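Local coordinates for polar amino acid ABC uptake transporter substrate binding protein (Streptococcus thermophilus LMG 18311, PDB 3HV1), which probably binds polar amino acids outside the cell and delivers them to an ABC uptake transporter in the membrane, at residues D140-N143 against L149-V152; Y185-L190 against F247-A252. All blocks are in the same frame, centred on the assembly; numbering follows the deposited sequence.

Contact 1. Residues D140-N143 against L149-V152; sequences DAFN and LKDV
Phe142 and Lys150 meet within a beta-alpha-beta crossover, where helix 137-144 and the loop behind it link the parallel, adjacent strands 130-133 and 158-161 of a two-lobed periplasmic-binding-protein fold. The Phe142 ring reaches from the helix to the returning chain and lies across the start of Lys150. Over one of its faces sits Lys150 CB, 3.8 Å from the ring centroid and 21° off the normal, a CH-pi contact displaced toward the rim. The packing is tight: Phe142 CE1 comes within 3.2 Å of Lys150 N, and is 3.9 Å from Leu149 CB. Leu130 of strand 130-133 and the loop residue Tyr206 touch both Phe142 and Leu149, which places this apolar cluster against the sheet. Lys150 CB lies 3.6 Å from Phe142 O, a carbonyl buried here with no hydrogen-bond partner in the model. With CG anti to the backbone N (chi1 -172°) and the rest of the chain extended, Lys150 carries its ammonium group to the last turn of the helix, where its charge would probably be favoured by the helix dipole. There NZ makes a weak 3.3 Å bond to Asn143 OD1, while a water 2.6 Å from Lys150 NZ donates to Asn143 O.

Contact 2. Residues Y185-L190 against F247-A252; sequences YANYYL and FGEDVA
A helix terminus packed against the flank of a second helix forms this buried contact, which probably lies where the two lobes of the periplasmic-binding-protein fold meet: Phe247, the last residue of helix 238-247, meets Asn187 and Tyr188 of helix 183-192. The backbones come close, with 4.7 Å between Asn187 CA and Phe247 CA. Asn187 CB fits against the end of helix 238-247, 3.7 Å from Phe247 CB and 3.3 Å from the backbone oxygen Phe247 O. Tyr188 N approaches the Phe247 ring at its edge, near the ring plane, 4.0 Å from Phe247 CD1, and Tyr188 CB adds a looser apolar contact with CE1.

Directly after Phe247 the chain turns out of the helix at Gly248, whose phi is positive, and Glu249 folds back toward helix 183-192. Its CG stands between the backbone N and the carbonyl carbon (chi1 75°), and the extended chain beyond brings the carboxylate up to the Asn187 amide, with the two planes nearly perpendicular at 89°. Asn187 CG is 3.8 Å from Glu249 OE1. The other carboxylate oxygen, OE2, forms a salt bridge with Arg183, one turn earlier on the helix that carries Asn187, so the acid is tied to that helix by charge as well as packing. Farther on, Asp250 OD1 accepts from Ala252 N at 3.0 Å, an Asx turn in which the donor arrives from above the carboxylate plane, and Tyr234 holds OD2.

Helix 183-192 rests on strands 105-114 and 199-203 through Ala186, Asn187 and Leu190, whereas on the opposing segment Phe247 packs against Phe46 of helix 46-56 and Met105 of strand 105-114, and Ser243 of helix 238-247 bonds to Glu249 O and Val251 N.

The contacts come in series along the chain, the crossover of contact 1 closing before helix 183-192 opens contact 2. Their centres lie 23 Å apart and their nearest atoms about 12 Å, so they do not touch. One sheet relates them: strand 130-133, which precedes the helix of contact 1, pairs with strand 178-182, which leads straight into the helix of contact 2 and pairs in turn with strand 105-114. Contact 1 is local, bridging five residues at the periphery of one lobe. Contact 2 joins residues far apart in sequence near the middle of the molecule, where relative movement of the lobes would govern ligand access in this family.

Contact 1. Residues D140-N143 against L149-V152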
ATOM      1  N   ASP A 140     -11.841  -3.979 -23.060  1.00 40.22           N
ATOM      2  CA  ASP A 140     -12.683  -3.024 -22.348  1.00 42.02           C
ATOM      3  C   ASP A 140     -11.927  -1.780 -21.898  1.00 41.14           C
ATOM      4  O   ASP A 140     -12.471  -0.673 -21.918  1.00 41.20           O
ATOM      5  CB  ASP A 140     -13.328  -3.700 -21.136  1.00 45.08           C
ATOM      6  CG  ASP A 140     -14.554  -4.507 -21.505  1.00 48.41           C
ATOM      7  OD1 ASP A 140     -14.459  -5.370 -22.401  1.00 49.62           O
ATOM      8  OD2 ASP A 140     -15.620  -4.273 -20.896  1.00 52.53           O
ATOM      9  N   ALA A 141     -10.674  -1.963 -21.490  1.00 38.92           N
ATOM     10  CA  ALA A 141      -9.853  -0.848 -21.027  1.00 37.90           C
ATOM     11  C   ALA A 141      -9.497   0.061 -22.195  1.00 37.11           C
ATOM     12  O   ALA A 141      -9.433   1.282 -22.053  1.00 35.58           O
ATOM     13  CB  ALA A 141      -8.587  -1.376 -20.364  1.00 38.04           C
ATOM     14  N   PHE A 142      -9.270  -0.550 -23.352  1.00 35.26           N
ATOM     15  CA  PHE A 142      -8.926   0.188 -24.555  1.00 36.14           C
ATOM     16  C   PHE A 142     -10.019   1.200 -24.874  1.00 36.84           C
ATOM     17  O   PHE A 142      -9.735   2.349 -25.203  1.00 36.15           O
ATOM     18  CB  PHE A 142      -8.774  -0.777 -25.726  1.00 35.61           C
ATOM     19  CG  PHE A 142      -8.485  -0.105 -27.036  1.00 35.52           C
ATOM     20  CD1 PHE A 142      -7.231   0.433 -27.294  1.00 35.66           C
ATOM     21  CD2 PHE A 142      -9.462  -0.033 -28.024  1.00 35.77           C
ATOM     22  CE1 PHE A 142      -6.948   1.029 -28.520  1.00 35.41           C
ATOM     23  CE2 PHE A 142      -9.192   0.563 -29.255  1.00 36.26           C
ATOM     24  CZ  PHE A 142      -7.932   1.093 -29.503  1.00 36.28           C
ATOM     25  N   ASN A 143     -11.270   0.759 -24.775  1.00 39.18           N
ATOM     26  CA  ASN A 143     -12.415   1.621 -25.057  1.00 41.91           C
ATOM     27  C   ASN A 143     -12.717   2.607 -23.930  1.00 43.64           C
ATOM     28  O   ASN A 143     -12.953   3.787 -24.183  1.00 44.90           O
ATOM     29  CB  ASN A 143     -13.664   0.777 -25.322  1.00 42.22           C
ATOM     30  CG  ASN A 143     -13.539  -0.077 -26.564  1.00 42.74           C
ATOM     31  OD1 ASN A 143     -13.237   0.424 -27.646  1.00 44.26           O
ATOM     32  ND2 ASN A 143     -13.774  -1.373 -26.418  1.00 45.87           N
ATOM     33  N   LEU A 149      -4.641   4.752 -25.827  1.00 34.99           N
ATOM     34  CA  LEU A 149      -4.220   4.194 -27.103  1.00 34.75           C
ATOM     35  C   LEU A 149      -5.259   4.334 -28.206  1.00 35.35           C
ATOM     36  O   LEU A 149      -4.911   4.593 -29.351  1.00 35.51           O
ATOM     37  CB  LEU A 149      -3.868   2.718 -26.940  1.00 32.83           C
ATOM     38  CG  LEU A 149      -2.456   2.413 -26.445  1.00 31.78           C
ATOM     39  CD1 LEU A 149      -2.368   0.968 -25.982  1.00 30.74           C
ATOM     40  CD2 LEU A 149      -1.464   2.685 -27.558  1.00 29.96           C
ATOM     41  N   LYS A 150      -6.529   4.168 -27.859  1.00 35.83           N
ATOM     42  CA  LYS A 150      -7.592   4.248 -28.849  1.00 38.72           C
ATOM     43  C   LYS A 150      -7.515   5.460 -29.773  1.00 40.21           C
ATOM     44  O   LYS A 150      -7.691   5.329 -30.985  1.00 40.31           O
ATOM     45  CB  LYS A 150      -8.963   4.212 -28.170  1.00 38.40           C
ATOM     46  CG  LYS A 150     -10.107   4.095 -29.170  1.00 39.43           C
ATOM     47  CD  LYS A 150     -11.440   3.807 -28.509  1.00 40.24           C
ATOM     48  CE  LYS A 150     -12.539   3.672 -29.566  1.00 41.82           C
ATOM     49  NZ  LYS A 150     -13.879   3.429 -28.969  1.00 42.60           N
ATOM     50  N   ASP A 151      -7.243   6.634 -29.212  1.00 40.81           N
ATOM     51  CA  ASP A 151      -7.172   7.849 -30.017  1.00 42.21           C
ATOM     52  C   ASP A 151      -5.974   7.929 -30.953  1.00 41.95           C
ATOM     53  O   ASP A 151      -6.054   8.548 -32.017  1.00 42.32           O
ATOM     54  CB  ASP A 151      -7.176   9.093 -29.120  1.00 42.65           C
ATOM     55  CG  ASP A 151      -8.471   9.252 -28.347  1.00 44.50           C
ATOM     56  OD1 ASP A 151      -9.499   8.687 -28.781  1.00 45.01           O
ATOM     57  OD2 ASP A 151      -8.463   9.954 -27.312  1.00 45.25           O
ATOM     58  N   VAL A 152      -4.866   7.301 -30.572  1.00 40.83           N
ATOM     59  CA  VAL A 152      -3.664   7.369 -31.389  1.00 40.24           C
ATOM     60  C   VAL A 152      -3.448   6.242 -32.389  1.00 38.87           C
ATOM     61  O   VAL A 152      -2.822   6.455 -33.422  1.00 37.22           O
ATOM     62  CB  VAL A 152      -2.412   7.469 -30.507  1.00 41.44           C
ATOM     63  CG1 VAL A 152      -2.412   8.786 -29.758  1.00 42.69           C
ATOM     64  CG2 VAL A 152      -2.376   6.307 -29.532  1.00 41.64           C
TER
HETATM   65  O   HOH W   1     -14.257   4.751 -26.810  1.00 48.75           O

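Contact 2. Residues Y185-L190 against F247-A252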
ATOM      1  N   TYR A 185       0.022 -12.761 -18.793  1.00 17.33           N
ATOM      2  CA  TYR A 185       0.017 -13.603 -19.988  1.00 17.85           C
ATOM      3  C   TYR A 185       1.187 -13.276 -20.906  1.00 17.51           C
ATOM      4  O   TYR A 185       1.839 -14.169 -21.445  1.00 18.59           O
ATOM      5  CB  TYR A 185      -1.289 -13.427 -20.773  1.00 21.54           C
ATOM      6  CG  TYR A 185      -2.529 -13.784 -19.986  1.00 24.52           C
ATOM      7  CD1 TYR A 185      -2.601 -14.979 -19.273  1.00 28.31           C
ATOM      8  CD2 TYR A 185      -3.625 -12.921 -19.944  1.00 27.38           C
ATOM      9  CE1 TYR A 185      -3.735 -15.308 -18.529  1.00 29.27           C
ATOM     10  CE2 TYR A 185      -4.763 -13.235 -19.207  1.00 27.96           C
ATOM     11  CZ  TYR A 185      -4.810 -14.433 -18.496  1.00 30.58           C
ATOM     12  OH  TYR A 185      -5.918 -14.740 -17.732  1.00 29.74           O
ATOM     13  N   ALA A 186       1.434 -11.989 -21.105  1.00 16.90           N
ATOM     14  CA  ALA A 186       2.533 -11.557 -21.963  1.00 14.71           C
ATOM     15  C   ALA A 186       3.848 -12.171 -21.501  1.00 16.45           C
ATOM     16  O   ALA A 186       4.527 -12.868 -22.259  1.00 17.44           O
ATOM     17  CB  ALA A 186       2.639 -10.019 -21.948  1.00 15.61           C
ATOM     18  N   ASN A 187       4.212 -11.922 -20.250  1.00 16.43           N
ATOM     19  CA  ASN A 187       5.473 -12.442 -19.729  1.00 16.98           C
ATOM     20  C   ASN A 187       5.530 -13.958 -19.648  1.00 18.04           C
ATOM     21  O   ASN A 187       6.559 -14.561 -19.942  1.00 17.98           O
ATOM     22  CB  ASN A 187       5.765 -11.829 -18.362  1.00 17.36           C
ATOM     23  CG  ASN A 187       6.317 -10.426 -18.469  1.00 18.54           C
ATOM     24  OD1 ASN A 187       7.539 -10.216 -18.438  1.00 22.95           O
ATOM     25  ND2 ASN A 187       5.432  -9.458 -18.623  1.00 13.91           N
ATOM     26  N   TYR A 188       4.428 -14.581 -19.261  1.00 18.35           N
ATOM     27  CA  TYR A 188       4.408 -16.032 -19.150  1.00 18.77           C
ATOM     28  C   TYR A 188       4.647 -16.723 -20.489  1.00 18.69           C
ATOM     29  O   TYR A 188       5.527 -17.577 -20.613  1.00 18.53           O
ATOM     30  CB  TYR A 188       3.070 -16.497 -18.574  1.00 18.72           C
ATOM     31  CG  TYR A 188       2.842 -17.981 -18.722  1.00 23.25           C
ATOM     32  CD1 TYR A 188       3.643 -18.901 -18.043  1.00 22.98           C
ATOM     33  CD2 TYR A 188       1.844 -18.470 -19.566  1.00 22.73           C
ATOM     34  CE1 TYR A 188       3.458 -20.264 -18.201  1.00 27.45           C
ATOM     35  CE2 TYR A 188       1.652 -19.837 -19.731  1.00 26.50           C
ATOM     36  CZ  TYR A 188       2.460 -20.725 -19.046  1.00 25.91           C
ATOM     37  OH  TYR A 188       2.273 -22.075 -19.204  1.00 31.01           O
ATOM     38  N   TYR A 189       3.862 -16.356 -21.494  1.00 20.24           N
ATOM     39  CA  TYR A 189       3.998 -16.999 -22.791  1.00 21.82           C
ATOM     40  C   TYR A 189       5.324 -16.712 -23.459  1.00 20.70           C
ATOM     41  O   TYR A 189       5.980 -17.629 -23.952  1.00 20.29           O
ATOM     42  CB  TYR A 189       2.844 -16.595 -23.715  1.00 20.75           C
ATOM     43  CG  TYR A 189       1.532 -17.227 -23.316  1.00 26.14           C
ATOM     44  CD1 TYR A 189       1.383 -18.611 -23.316  1.00 28.22           C
ATOM     45  CD2 TYR A 189       0.447 -16.449 -22.924  1.00 28.39           C
ATOM     46  CE1 TYR A 189       0.187 -19.206 -22.936  1.00 31.77           C
ATOM     47  CE2 TYR A 189      -0.756 -17.030 -22.541  1.00 30.55           C
ATOM     48  CZ  TYR A 189      -0.878 -18.412 -22.550  1.00 32.65           C
ATOM     49  OH  TYR A 189      -2.061 -19.004 -22.169  1.00 36.34           O
ATOM     50  N   LEU A 190       5.727 -15.445 -23.466  1.00 20.02           N
ATOM     51  CA  LEU A 190       6.983 -15.072 -24.103  1.00 18.84           C
ATOM     52  C   LEU A 190       8.184 -15.729 -23.441  1.00 19.13           C
ATOM     53  O   LEU A 190       9.101 -16.169 -24.125  1.00 20.22           O
ATOM     54  CB  LEU A 190       7.143 -13.550 -24.110  1.00 17.88           C
ATOM     55  CG  LEU A 190       6.085 -12.797 -24.928  1.00 18.76           C
ATOM     56  CD1 LEU A 190       6.368 -11.299 -24.888  1.00 20.61           C
ATOM     57  CD2 LEU A 190       6.091 -13.290 -26.370  1.00 22.35           C
ATOM     58  N   PHE A 247       7.888 -15.537 -15.289  1.00 16.89           N
ATOM     59  CA  PHE A 247       7.731 -14.317 -16.071  1.00 16.83           C
ATOM     60  C   PHE A 247       8.968 -13.743 -16.768  1.00 15.09           C
ATOM     61  O   PHE A 247       8.852 -12.795 -17.532  1.00 17.13           O
ATOM     62  CB  PHE A 247       7.112 -13.236 -15.178  1.00 13.89           C
ATOM     63  CG  PHE A 247       5.837 -13.670 -14.503  1.00 16.37           C
ATOM     64  CD1 PHE A 247       4.721 -14.026 -15.261  1.00 14.62           C
ATOM     65  CD2 PHE A 247       5.758 -13.752 -13.112  1.00 15.63           C
ATOM     66  CE1 PHE A 247       3.543 -14.463 -14.645  1.00 16.05           C
ATOM     67  CE2 PHE A 247       4.583 -14.189 -12.486  1.00 18.73           C
ATOM     68  CZ  PHE A 247       3.475 -14.544 -13.253  1.00 16.57           C
ATOM     69  N   GLY A 248      10.148 -14.293 -16.504  1.00 18.82           N
ATOM     70  CA  GLY A 248      11.339 -13.772 -17.160  1.00 18.93           C
ATOM     71  C   GLY A 248      11.791 -12.418 -16.643  1.00 20.78           C
ATOM     72  O   GLY A 248      12.642 -11.759 -17.245  1.00 20.37           O
ATOM     73  N   GLU A 249      11.207 -11.991 -15.530  1.00 21.08           N
ATOM     74  CA  GLU A 249      11.573 -10.735 -14.903  1.00 21.38           C
ATOM     75  C   GLU A 249      11.154 -10.761 -13.434  1.00 21.02           C
ATOM     76  O   GLU A 249      10.458 -11.675 -12.997  1.00 20.74           O
ATOM     77  CB  GLU A 249      10.940  -9.540 -15.638  1.00 26.70           C
ATOM     78  CG  GLU A 249       9.462  -9.317 -15.424  1.00 30.96           C
ATOM     79  CD  GLU A 249       8.974  -8.050 -16.126  1.00 35.05           C
ATOM     80  OE1 GLU A 249       8.999  -8.011 -17.374  1.00 36.62           O
ATOM     81  OE2 GLU A 249       8.579  -7.087 -15.431  1.00 37.88           O
ATOM     82  N   ASP A 250      11.607  -9.768 -12.680  1.00 18.99           N
ATOM     83  CA  ASP A 250      11.312  -9.644 -11.254  1.00 17.33           C
ATOM     84  C   ASP A 250      10.016  -8.847 -11.058  1.00 18.26           C
ATOM     85  O   ASP A 250       9.977  -7.634 -11.296  1.00 16.51           O
ATOM     86  CB  ASP A 250      12.485  -8.934 -10.572  1.00 18.17           C
ATOM     87  CG  ASP A 250      12.273  -8.724  -9.087  1.00 21.96           C
ATOM     88  OD1 ASP A 250      11.240  -9.179  -8.555  1.00 20.94           O
ATOM     89  OD2 ASP A 250      13.154  -8.094  -8.450  1.00 22.60           O
ATOM     90  N   VAL A 251       8.962  -9.525 -10.613  1.00 15.65           N
ATOM     91  CA  VAL A 251       7.668  -8.861 -10.426  1.00 17.41           C
ATOM     92  C   VAL A 251       7.384  -8.384  -9.001  1.00 14.23           C
ATOM     93  O   VAL A 251       6.297  -7.912  -8.708  1.00 16.29           O
ATOM     94  CB  VAL A 251       6.516  -9.789 -10.856  1.00 17.09           C
ATOM     95  CG1 VAL A 251       6.744 -10.253 -12.286  1.00 17.50           C
ATOM     96  CG2 VAL A 251       6.416 -10.980  -9.908  1.00 18.54           C
ATOM     97  N   ALA A 252       8.367  -8.490  -8.123  1.00 16.31           N
ATOM     98  CA  ALA A 252       8.179  -8.089  -6.736  1.00 16.95           C
ATOM     99  C   ALA A 252       7.703  -6.654  -6.560  1.00 19.99           C
ATOM    100  O   ALA A 252       8.209  -5.738  -7.204  1.00 20.19           O
ATOM    101  CB  ALA A 252       9.475  -8.293  -5.961  1.00 16.94           C
TER